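Local coordinates for adenosine kinase, putative (Trypanosoma brucei, PDB 3OTX), which probably phosphorylates adenosine to AMP with ATP as phosphate donor and magnesium as cofactor, a step of purine salvage, at residues S309-A312 / D316-R319; S271-T276 / V280-V285; R72-M77 / K84-V89; R164-S169 / C184-E189. The protein carries 1 engineered substitution. All blocks are in the same frame, centred on the assembly; numbering follows the deposited sequence. Where two conformers were deposited one is given.

Contacts 1 to 4 illustrate how the helices and strands of a ribokinase-type kinase are joined. Contacts 2, 3 and 4 all reach the ten-stranded sheet: contact 2 is the hairpin at one margin, while 3 and 4 each set a helix on an inner strand. Contact 1, a turn between two helices, touches all three others. Leu317 CD1 lies 3.7 Å from Thr276 CG2 of contact 2, Ala312 CB 3.5 Å from Phe85 CE1 of contact 3, and Tyr311 CD2 3.7 Å from Ile165 CD1 of contact 4. Contact 2 alone borders the bound bis(adenosine)-5'-pentaphosphate; in contact 3, Ala74 is about 13 Å from it by side chain.

Contact 1 (S309-A312 / D316-R319); sequences SAYA and DLRR
Tyr311 and Leu317 supply the close apolar touch where a short loop leads from helix 300-311 to helix 317-332. Their side chains run alongside each other and point the same way, and Leu317 CD2 meets the phenol ring at its edge, near the ring plane, 3.9 Å from CE1. The tyrosine reaches this place because its CG stands anti to the backbone N (chi1 -165°), which brings the edge of the ring alongside Leu317. Ile165 and Cys320 also pack on Tyr311, and Leu317 in turn rests on Leu274 and Thr276 of the strand 270-276, so this part of the turn lies against strands of the sheet. The second approach is looser: Ala310 directs its methyl toward the other helix, yet its CB comes no nearer than 4.3 Å to the carbonyl O of Arg319. No hydrogen bond crosses between the segments.

The solvent side is polar. Asp316, exposed at the N-cap, takes the amide of Arg319 on OD2 at 2.9 Å, nearly along the C-O axis, with an N-H...O angle of 161°. That bond secures the first turn of the new helix, whose dipole would probably favour the negative carboxylate. Arg319 sends its guanidinium elsewhere, to Glu322 and to the chain's end at Ser346 and Pro347. With an apolar touch at Tyr311 and an exposed cap at Asp316, this is a short loop between two consecutive helices, the second opened by an aspartate N-cap, within the ribokinase-like alpha/beta fold.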
# COMPACT_ATOMS: atom_id res chain seq x y z
N SER A 309 5.25 -10.61 4.70
CA SER A 309 6.06 -11.82 4.47
C SER A 309 6.37 -12.56 5.77
O SER A 309 6.44 -13.79 5.78
CB SER A 309 7.33 -11.52 3.69
OG SER A 309 8.33 -10.93 4.52
N ALA A 310 6.53 -11.82 6.87
CA ALA A 310 6.79 -12.43 8.17
C ALA A 310 5.51 -12.85 8.84
O ALA A 310 5.49 -13.89 9.50
CB ALA A 310 7.52 -11.45 9.06
N TYR A 311 4.45 -12.07 8.65
CA TYR A 311 3.17 -12.37 9.30
C TYR A 311 2.65 -13.69 8.73
O TYR A 311 2.08 -14.53 9.48
CB TYR A 311 2.14 -11.21 9.11
CG TYR A 311 0.96 -11.34 10.05
CD1 TYR A 311 0.92 -10.64 11.25
CD2 TYR A 311 -0.09 -12.24 9.78
CE1 TYR A 311 -0.15 -10.77 12.13
CE2 TYR A 311 -1.15 -12.39 10.66
CZ TYR A 311 -1.18 -11.65 11.82
OH TYR A 311 -2.23 -11.80 12.71
N ALA A 312 2.83 -13.88 7.42
CA ALA A 312 2.36 -15.07 6.71
C ALA A 312 3.02 -16.37 7.20
O ALA A 312 2.46 -17.45 7.00
CB ALA A 312 2.51 -14.91 5.18
N ASP A 316 5.97 -13.34 15.39
CA ASP A 316 5.34 -12.35 16.26
C ASP A 316 5.36 -10.95 15.68
O ASP A 316 6.12 -10.67 14.73
CB ASP A 316 5.83 -12.41 17.72
CG ASP A 316 7.21 -11.79 17.96
OD1 ASP A 316 7.77 -12.12 19.02
OD2 ASP A 316 7.75 -10.97 17.21
N LEU A 317 4.50 -10.08 16.22
CA LEU A 317 4.28 -8.75 15.64
C LEU A 317 5.55 -7.92 15.59
O LEU A 317 5.77 -7.22 14.61
CB LEU A 317 3.19 -7.99 16.38
CG LEU A 317 1.76 -8.50 16.14
CD1 LEU A 317 0.83 -7.90 17.18
CD2 LEU A 317 1.25 -8.25 14.72
N ARG A 318 6.36 -7.99 16.64
CA ARG A 318 7.60 -7.23 16.63
C ARG A 318 8.56 -7.68 15.52
O ARG A 318 9.21 -6.85 14.85
CB ARG A 318 8.25 -7.32 18.00
CG ARG A 318 9.28 -6.29 18.21
CD ARG A 318 9.61 -6.23 19.70
NE ARG A 318 10.73 -5.32 19.87
CZ ARG A 318 10.65 -4.15 20.48
NH1 ARG A 318 9.50 -3.76 21.02
NH2 ARG A 318 11.74 -3.40 20.60
N ARG A 319 8.63 -9.00 15.30
CA ARG A 319 9.42 -9.56 14.20
C ARG A 319 8.89 -9.15 12.82
O ARG A 319 9.68 -9.00 11.90
CB ARG A 319 9.50 -11.10 14.30
CG ARG A 319 10.42 -11.78 13.27
CD ARG A 319 11.82 -11.18 13.33
NE ARG A 319 12.76 -11.75 12.39
CZ ARG A 319 14.00 -11.30 12.18
NH1 ARG A 319 14.46 -10.26 12.86
NH2 ARG A 319 14.80 -11.90 11.29

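Contact 2 (S271-T276 / V280-V285); sequences STVLAT and VETVPV. With AP5 (bis(adenosine)-5'-pentaphosphate), chain C.
Ser271 lies just ahead of the first paired residue, its OG against Thr282, 3.2 Å from CB; its CB also sits against the carbonyl O of Val283. Thr272 follows in a hydrogen-bonded pair with Val283: its N donates to Val283 O at 2.9 Å, and its own O receives Val283 N in the carbonyl plane at 2.7 Å. Thr272 OG1, beside the backbone N (chi1 -72°), is hydrogen-bonded to His325 and lies 3.5 Å from O3F of the bis(adenosine)-5'-pentaphosphate. Val273, in a non-hydrogen-bonded pair with Thr282, meets Val280 at an oblique angle, CG1 3.9 Å from CG1. Next comes Leu274, paired with Glu281 through two backbone bonds; the one from Glu281 N to Leu274 O is almost straight (177°). On the face that Leu274 shares with Thr272, Glu281 and Val283, its CD2 approaches Val283 CG2. Ala275 sets its CB 3.7 Å from Val280 CG2, and at Thr276 a water links OG1 to OE2 of Glu281, whose OE1 pairs with Arg318.

Four backbone bonds therefore fix the antiparallel hairpin. Past the paired strand, Val285 holds its methyls by O2F and O3F, CG1 being 3.6 Å from O2F, consistent with van der Waals contact to the ribose near Thr266 of the ADP site.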
# COMPACT_ATOMS: atom_id res chain seq x y z
N SER A 271 11.64 5.16 15.81
CA SER A 271 11.08 3.82 16.02
C SER A 271 9.63 3.63 15.54
O SER A 271 8.82 4.57 15.51
CB SER A 271 11.23 3.40 17.49
OG SER A 271 10.39 4.21 18.30
N THR A 272 9.32 2.41 15.11
CA THR A 272 8.00 2.05 14.70
C THR A 272 7.16 1.79 15.95
O THR A 272 7.60 1.13 16.90
CB THR A 272 8.03 0.80 13.81
OG1 THR A 272 8.57 1.16 12.53
CG2 THR A 272 6.61 0.25 13.58
N VAL A 273 5.96 2.35 15.94
CA VAL A 273 5.03 2.23 17.09
C VAL A 273 4.12 1.02 16.84
O VAL A 273 3.55 0.88 15.77
CB VAL A 273 4.21 3.53 17.28
CG1 VAL A 273 3.11 3.37 18.35
CG2 VAL A 273 5.11 4.67 17.67
N LEU A 274 4.07 0.12 17.80
CA LEU A 274 3.33 -1.13 17.68
C LEU A 274 2.38 -1.22 18.87
O LEU A 274 2.83 -1.27 20.01
CB LEU A 274 4.30 -2.33 17.70
CG LEU A 274 3.75 -3.76 17.71
CD1 LEU A 274 2.88 -4.07 16.47
CD2 LEU A 274 4.85 -4.82 17.83
N ALA A 275 1.07 -1.22 18.61
CA ALA A 275 0.10 -1.25 19.74
C ALA A 275 -0.91 -2.35 19.57
O ALA A 275 -1.38 -2.62 18.46
CB ALA A 275 -0.63 0.07 19.87
N THR A 276 -1.26 -2.97 20.70
CA THR A 276 -2.32 -3.97 20.75
C THR A 276 -3.08 -3.74 22.07
O THR A 276 -2.73 -2.84 22.84
CB THR A 276 -1.77 -5.40 20.74
OG1 THR A 276 -1.16 -5.66 22.01
CG2 THR A 276 -0.75 -5.67 19.60
N VAL A 280 1.51 -0.67 24.29
CA VAL A 280 2.20 -0.04 23.19
C VAL A 280 3.69 -0.25 23.36
O VAL A 280 4.22 -0.03 24.46
CB VAL A 280 1.90 1.47 23.16
CG1 VAL A 280 2.62 2.13 21.99
CG2 VAL A 280 0.40 1.72 23.06
N GLU A 281 4.36 -0.66 22.29
CA GLU A 281 5.81 -0.82 22.27
C GLU A 281 6.38 -0.03 21.10
O GLU A 281 5.66 0.38 20.18
CB GLU A 281 6.21 -2.27 22.03
CG GLU A 281 5.51 -3.33 22.84
CD GLU A 281 5.61 -4.67 22.15
OE1 GLU A 281 6.72 -5.05 21.72
OE2 GLU A 281 4.56 -5.35 22.02
N THR A 282 7.69 0.16 21.13
CA THR A 282 8.38 0.74 19.98
C THR A 282 9.41 -0.26 19.49
O THR A 282 10.05 -0.96 20.28
CB THR A 282 9.03 2.10 20.31
OG1 THR A 282 9.83 1.98 21.48
CG2 THR A 282 7.96 3.17 20.58
N VAL A 283 9.54 -0.32 18.17
CA VAL A 283 10.50 -1.19 17.53
C VAL A 283 11.56 -0.33 16.82
O VAL A 283 11.24 0.34 15.82
CB VAL A 283 9.80 -2.08 16.48
CG1 VAL A 283 10.77 -3.07 15.88
CG2 VAL A 283 8.59 -2.79 17.09
N PRO A 284 12.81 -0.36 17.29
CA PRO A 284 13.84 0.52 16.71
C PRO A 284 14.13 0.21 15.26
O PRO A 284 14.05 -0.94 14.82
CB PRO A 284 15.08 0.24 17.55
CG PRO A 284 14.59 -0.36 18.81
CD PRO A 284 13.27 -1.00 18.54
N VAL A 285 14.43 1.26 14.53
CA VAL A 285 14.83 1.12 13.13
C VAL A 285 16.36 1.07 13.12
O VAL A 285 17.02 1.97 13.67
CB VAL A 285 14.31 2.31 12.30
CG1 VAL A 285 14.99 2.35 10.93
CG2 VAL A 285 12.81 2.25 12.16
PA AP5 C . 8.41 5.73 6.55
O1A AP5 C . 9.14 6.99 6.09
O2A AP5 C . 7.71 5.88 7.88
O3A AP5 C . 7.30 5.22 5.50
PB AP5 C . 6.31 6.14 4.61
O1B AP5 C . 6.18 7.53 5.15
O2B AP5 C . 5.06 5.35 4.42
O3B AP5 C . 7.16 6.17 3.27
PG AP5 C . 7.16 7.13 1.99
O1G AP5 C . 8.53 7.03 1.38
O2G AP5 C . 6.88 8.58 2.29
O3G AP5 C . 6.13 6.38 1.10
PD AP5 C . 5.57 6.73 -0.37
O1D AP5 C . 6.16 7.99 -0.97
O2D AP5 C . 4.08 6.61 -0.26
O3D AP5 C . 6.21 5.52 -1.22
PE AP5 C . 5.56 4.05 -1.41
O1E AP5 C . 4.95 3.60 -0.12
O2E AP5 C . 6.59 3.13 -2.07
O5F AP5 C . 9.47 4.53 6.51
C5F AP5 C . 9.05 3.18 6.72
C4F AP5 C . 10.23 2.37 7.19
O4F AP5 C . 11.32 2.51 6.27
C3F AP5 C . 10.84 2.83 8.51
O3F AP5 C . 10.16 2.22 9.58
C2F AP5 C . 12.28 2.46 8.38
O2F AP5 C . 12.45 1.09 8.67
C1F AP5 C . 12.54 2.64 6.88
N9A AP5 C . 13.07 3.99 6.53
C8A AP5 C . 12.38 5.01 5.86
N7A AP5 C . 13.24 6.06 5.73
C5A AP5 C . 14.43 5.73 6.27
C6A AP5 C . 15.64 6.37 6.37
N6A AP5 C . 15.87 7.56 5.79
N1A AP5 C . 16.69 5.73 6.98
C2A AP5 C . 16.57 4.44 7.48
N3A AP5 C . 15.35 3.80 7.36
C4A AP5 C . 14.32 4.41 6.75
O5J AP5 C . 4.34 4.31 -2.45
C5J AP5 C . 4.62 4.80 -3.75
C4J AP5 C . 3.55 4.18 -4.64
O4J AP5 C . 2.27 4.78 -4.38
C3J AP5 C . 3.76 4.44 -6.13
O3J AP5 C . 4.24 3.22 -6.71
C2J AP5 C . 2.38 4.86 -6.66
O2J AP5 C . 1.99 4.17 -7.84
C1J AP5 C . 1.48 4.48 -5.50
N9B AP5 C . 0.21 5.24 -5.48
C8B AP5 C . 0.11 6.60 -5.41
N7B AP5 C . -1.22 6.90 -5.45
C5B AP5 C . -1.93 5.73 -5.54
C6B AP5 C . -3.30 5.46 -5.59
N6B AP5 C . -4.25 6.40 -5.66
N1B AP5 C . -3.65 4.14 -5.71
C2B AP5 C . -2.75 3.09 -5.66
N3B AP5 C . -1.40 3.37 -5.65
C4B AP5 C . -1.02 4.68 -5.55
O HOH W 1 1.44 -5.40 22.58

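Contact 3 (R72-M77 / K84-V89); sequences RVAQWM and KFVTYV
Gln75 reaches from helix 66-76 over to Phe85 and Val86, and its conformation sets the polar part of the contact. CG stands anti to the backbone N (chi1 -170°), but the chain then bends at chi2 (67°), folding the amide back to the start of the strand. OE1 thereby accepts from Val86 N over 3.4 Å, a weak bond although the N-H points fairly well at the oxygen. The same OE1 lies 3.5 Å from Phe85 CB, so one carbonyl oxygen serves the polar backbone and rests on the methylene beside it. Amide and phenyl planes stand 77° apart, the two side chains sliding past each other in opposite directions.

In this buried contact the helix packs on strand 86-89, an inner parallel strand of the large sheet in the ribokinase-like fold, flanked by strands 10-13 and 111-116. The backbone of Phe85 and that of Thr87 bond to Val10, while Val86 bonds to Val111.

The phenyl of Phe85, its CG turned opposite the backbone N, extends toward the helix and brings its edge to the carbonyl of Ala74: CE2 approaches Ala74 O to 3.5 Å, with the oxygen near the ring plane. Ala74 adds its methyl, 4.0 Å from the same CE2 and 4.3 Å from Val86 CG2. That valine methyl, which is set beside its own backbone N, also lies over one face of the ring toward its rim. Gln78 also touches the ring.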
# COMPACT_ATOMS: atom_id res chain seq x y z
N ARG A 72 4.74 -7.39 -4.44
CA ARG A 72 6.01 -7.79 -5.03
C ARG A 72 7.09 -7.89 -3.97
O ARG A 72 7.90 -8.79 -4.04
CB ARG A 72 6.44 -6.83 -6.17
CG ARG A 72 5.54 -6.95 -7.40
CD ARG A 72 5.79 -5.79 -8.37
NE ARG A 72 7.07 -5.96 -9.01
CZ ARG A 72 7.74 -5.00 -9.63
NH1 ARG A 72 7.24 -3.77 -9.69
NH2 ARG A 72 8.92 -5.29 -10.18
N VAL A 73 7.09 -7.00 -2.97
CA VAL A 73 8.07 -7.09 -1.89
C VAL A 73 7.80 -8.33 -1.04
O VAL A 73 8.75 -9.09 -0.76
CB VAL A 73 8.05 -5.84 -1.02
CG1 VAL A 73 8.94 -6.04 0.23
CG2 VAL A 73 8.55 -4.63 -1.86
N ALA A 74 6.53 -8.60 -0.74
CA ALA A 74 6.18 -9.85 0.02
C ALA A 74 6.61 -11.10 -0.72
O ALA A 74 7.26 -11.99 -0.15
CB ALA A 74 4.68 -9.87 0.35
N GLN A 75 6.35 -11.13 -2.03
CA GLN A 75 6.72 -12.33 -2.81
C GLN A 75 8.24 -12.49 -2.87
O GLN A 75 8.77 -13.60 -2.83
CB GLN A 75 6.08 -12.22 -4.21
CG GLN A 75 6.17 -13.51 -5.08
CD GLN A 75 5.35 -14.65 -4.51
OE1 GLN A 75 4.11 -14.55 -4.32
NE2 GLN A 75 6.05 -15.71 -4.12
N TRP A 76 8.96 -11.37 -2.98
CA TRP A 76 10.43 -11.38 -3.04
C TRP A 76 11.01 -12.04 -1.79
O TRP A 76 12.08 -12.66 -1.82
CB TRP A 76 10.98 -9.94 -3.16
CG TRP A 76 12.47 -9.79 -3.14
CD1 TRP A 76 13.34 -10.16 -4.11
CD2 TRP A 76 13.25 -9.16 -2.12
NE1 TRP A 76 14.64 -9.84 -3.75
CE2 TRP A 76 14.60 -9.22 -2.53
CE3 TRP A 76 12.94 -8.55 -0.90
CZ2 TRP A 76 15.64 -8.71 -1.75
CZ3 TRP A 76 13.97 -8.04 -0.12
CH2 TRP A 76 15.30 -8.11 -0.55
N MET A 77 10.30 -11.88 -0.68
CA MET A 77 10.74 -12.47 0.59
C MET A 77 10.37 -13.94 0.75
O MET A 77 10.77 -14.57 1.73
CB MET A 77 10.13 -11.72 1.76
CG MET A 77 10.73 -10.35 2.01
SD MET A 77 12.47 -10.36 2.45
CE MET A 77 12.41 -11.07 4.11
N LYS A 84 2.28 -19.48 -5.35
CA LYS A 84 1.67 -20.17 -4.23
C LYS A 84 1.53 -19.31 -3.00
O LYS A 84 1.38 -19.84 -1.90
CB LYS A 84 2.49 -21.41 -3.81
CG LYS A 84 2.75 -22.45 -4.89
CD LYS A 84 3.58 -23.58 -4.28
CE LYS A 84 4.17 -24.49 -5.34
NZ LYS A 84 5.31 -25.27 -4.78
N PHE A 85 1.62 -17.99 -3.17
CA PHE A 85 1.65 -17.12 -2.00
C PHE A 85 0.69 -15.94 -2.12
O PHE A 85 -0.35 -15.93 -1.47
CB PHE A 85 3.11 -16.71 -1.71
CG PHE A 85 3.27 -15.78 -0.54
CD1 PHE A 85 2.46 -15.86 0.59
CD2 PHE A 85 4.26 -14.80 -0.58
CE1 PHE A 85 2.64 -14.94 1.65
CE2 PHE A 85 4.45 -13.89 0.49
CZ PHE A 85 3.65 -13.97 1.60
N VAL A 86 1.00 -14.97 -2.97
CA VAL A 86 0.17 -13.78 -3.10
C VAL A 86 -0.69 -13.79 -4.36
O VAL A 86 -0.23 -14.16 -5.44
CB VAL A 86 1.06 -12.49 -3.15
CG1 VAL A 86 0.20 -11.22 -3.38
CG2 VAL A 86 1.96 -12.35 -1.93
N THR A 87 -1.96 -13.44 -4.19
CA THR A 87 -2.83 -13.15 -5.32
C THR A 87 -3.18 -11.68 -5.25
O THR A 87 -3.46 -11.17 -4.18
CB THR A 87 -4.15 -13.95 -5.23
OG1 THR A 87 -3.84 -15.33 -5.31
CG2 THR A 87 -5.07 -13.59 -6.36
N TYR A 88 -3.08 -10.99 -6.38
CA TYR A 88 -3.36 -9.55 -6.46
C TYR A 88 -4.59 -9.36 -7.33
O TYR A 88 -4.72 -9.99 -8.40
CB TYR A 88 -2.16 -8.83 -7.12
CG TYR A 88 -2.38 -7.37 -7.33
CD1 TYR A 88 -1.99 -6.45 -6.37
CD2 TYR A 88 -2.94 -6.89 -8.53
CE1 TYR A 88 -2.20 -5.04 -6.56
CE2 TYR A 88 -3.14 -5.53 -8.73
CZ TYR A 88 -2.76 -4.61 -7.76
OH TYR A 88 -2.96 -3.25 -7.97
N VAL A 89 -5.47 -8.48 -6.87
CA VAL A 89 -6.67 -8.11 -7.62
C VAL A 89 -6.68 -6.60 -7.88
O VAL A 89 -6.48 -5.79 -6.96
CB VAL A 89 -7.97 -8.56 -6.88
CG1 VAL A 89 -9.26 -8.02 -7.51
CG2 VAL A 89 -8.04 -10.08 -6.92

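Contact 4 (R164-S169 / C184-E189); sequences RIFYFS and CRKARE
Lys186 and Ala187, on successive positions of helix 177-189, are the two residues that meet Phe166 of strand 165-169. Lys186 comes first: its CB sets out toward the strand, and CG passes the far end of the phenyl ring obliquely, 3.8 Å from CZ. There the chain leaves the ring, bending at chi2 (66°) and again at chi3, so that CG touches Phe166 while the ammonium leads away. NZ forms a salt bridge with Glu189 OE1 at 2.8 Å, coming from above the carboxylate plane, and another with Asp161. Two carboxylates so close would probably favour the charged form of the lysine.

Ala187, whose CA is the nearest to that of Phe166, supplies the closest touch. Its methyl lies 3.7 Å from CD1, its CA is equally near CE1, and its backbone N stands over one face of the ring, offset toward the rim. Here the helix backbone itself lies close to the phenyl. Further on, Glu189 makes no contact with the strand itself; its carboxylate shares the ammonium of Lys186 with Asp161.

Around this pair, Val190 and Phe194 also touch Phe166. Strand 165-169, the helix and the parallel neighbour 193-197 make up a beta-alpha-beta unit, a recurring element of the ribokinase-like sheet, in which a strand phenylalanine packs against the connecting helix.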
# COMPACT_ATOMS: atom_id res chain seq x y z
N ARG A 164 -5.74 -16.36 3.64
CA ARG A 164 -6.01 -16.19 5.08
C ARG A 164 -5.62 -14.81 5.59
O ARG A 164 -6.00 -14.44 6.69
CB ARG A 164 -5.34 -17.29 5.92
CG ARG A 164 -5.86 -18.67 5.63
CD ARG A 164 -7.34 -18.79 6.03
NE ARG A 164 -7.85 -20.13 5.80
CZ ARG A 164 -8.45 -20.53 4.67
NH1 ARG A 164 -8.62 -19.68 3.64
NH2 ARG A 164 -8.87 -21.80 4.59
N ILE A 165 -4.88 -14.07 4.78
CA ILE A 165 -4.52 -12.68 5.10
C ILE A 165 -4.97 -11.81 3.92
O ILE A 165 -4.67 -12.13 2.78
CB ILE A 165 -2.98 -12.54 5.31
CG1 ILE A 165 -2.49 -13.33 6.52
CG2 ILE A 165 -2.61 -11.05 5.45
CD1 ILE A 165 -0.99 -13.64 6.50
N PHE A 166 -5.74 -10.76 4.22
CA PHE A 166 -6.32 -9.88 3.23
C PHE A 166 -5.77 -8.50 3.50
O PHE A 166 -5.91 -7.98 4.61
CB PHE A 166 -7.85 -9.91 3.36
CG PHE A 166 -8.44 -11.27 3.09
CD1 PHE A 166 -8.43 -12.27 4.07
CD2 PHE A 166 -8.99 -11.57 1.83
CE1 PHE A 166 -8.97 -13.52 3.82
CE2 PHE A 166 -9.52 -12.84 1.57
CZ PHE A 166 -9.51 -13.80 2.57
N TYR A 167 -5.13 -7.92 2.47
CA TYR A 167 -4.57 -6.60 2.60
C TYR A 167 -5.12 -5.71 1.51
O TYR A 167 -4.97 -6.01 0.30
CB TYR A 167 -3.03 -6.65 2.51
CG TYR A 167 -2.43 -5.27 2.36
CD1 TYR A 167 -2.41 -4.39 3.44
CD2 TYR A 167 -1.94 -4.85 1.14
CE1 TYR A 167 -1.88 -3.11 3.29
CE2 TYR A 167 -1.40 -3.58 1.00
CZ TYR A 167 -1.39 -2.74 2.07
OH TYR A 167 -0.85 -1.48 1.91
N PHE A 168 -5.73 -4.60 1.93
CA PHE A 168 -6.17 -3.57 1.01
C PHE A 168 -5.46 -2.29 1.32
O PHE A 168 -5.29 -1.94 2.48
CB PHE A 168 -7.67 -3.32 1.17
CG PHE A 168 -8.53 -4.29 0.43
CD1 PHE A 168 -8.46 -5.68 0.69
CD2 PHE A 168 -9.46 -3.82 -0.48
CE1 PHE A 168 -9.28 -6.58 -0.01
CE2 PHE A 168 -10.30 -4.72 -1.16
CZ PHE A 168 -10.20 -6.11 -0.92
N SER A 169 -5.03 -1.58 0.27
CA SER A 169 -4.54 -0.22 0.49
C SER A 169 -5.72 0.69 0.82
O SER A 169 -6.85 0.47 0.36
CB SER A 169 -3.84 0.29 -0.76
OG SER A 169 -4.79 0.55 -1.77
N CYS A 184 -13.66 -7.92 3.61
CA CYS A 184 -13.82 -7.88 5.07
C CYS A 184 -14.68 -9.03 5.58
O CYS A 184 -14.32 -9.67 6.58
CB CYS A 184 -14.51 -6.58 5.47
SG CYS A 184 -13.49 -5.13 5.33
N ARG A 185 -15.80 -9.28 4.91
CA ARG A 185 -16.67 -10.39 5.27
C ARG A 185 -15.99 -11.74 4.99
O ARG A 185 -16.15 -12.68 5.78
CB ARG A 185 -18.00 -10.25 4.56
CG ARG A 185 -18.82 -9.06 5.08
CD ARG A 185 -20.25 -9.01 4.46
NE ARG A 185 -20.25 -9.12 3.00
CZ ARG A 185 -20.19 -8.09 2.15
NH1 ARG A 185 -20.16 -6.83 2.60
NH2 ARG A 185 -20.16 -8.32 0.84
N LYS A 186 -15.26 -11.85 3.87
CA LYS A 186 -14.57 -13.11 3.59
C LYS A 186 -13.52 -13.44 4.65
O LYS A 186 -13.38 -14.60 5.05
CB LYS A 186 -13.93 -13.03 2.20
CG LYS A 186 -13.21 -14.29 1.80
CD LYS A 186 -14.17 -15.49 1.61
CE LYS A 186 -15.18 -15.28 0.46
NZ LYS A 186 -16.05 -16.48 0.19
N ALA A 187 -12.77 -12.43 5.09
CA ALA A 187 -11.76 -12.65 6.13
C ALA A 187 -12.41 -13.26 7.38
O ALA A 187 -11.84 -14.16 8.01
CB ALA A 187 -11.08 -11.36 6.49
N ARG A 188 -13.63 -12.82 7.74
CA ARG A 188 -14.33 -13.43 8.88
C ARG A 188 -14.72 -14.88 8.59
O ARG A 188 -14.52 -15.76 9.43
CB ARG A 188 -15.56 -12.61 9.28
CG ARG A 188 -15.19 -11.18 9.73
CD ARG A 188 -14.61 -11.20 11.14
NE ARG A 188 -14.26 -9.85 11.59
CZ ARG A 188 -15.13 -8.94 12.03
NH1 ARG A 188 -16.44 -9.21 12.12
NH2 ARG A 188 -14.69 -7.75 12.38
N GLU A 189 -15.26 -15.11 7.39
CA GLU A 189 -15.67 -16.44 6.95
C GLU A 189 -14.56 -17.47 7.09
O GLU A 189 -14.81 -18.59 7.52
CB GLU A 189 -16.20 -16.41 5.50
CG GLU A 189 -16.66 -17.81 4.97
CD GLU A 189 -17.03 -17.78 3.47
OE1 GLU A 189 -17.04 -16.71 2.85
OE2 GLU A 189 -17.39 -18.84 2.93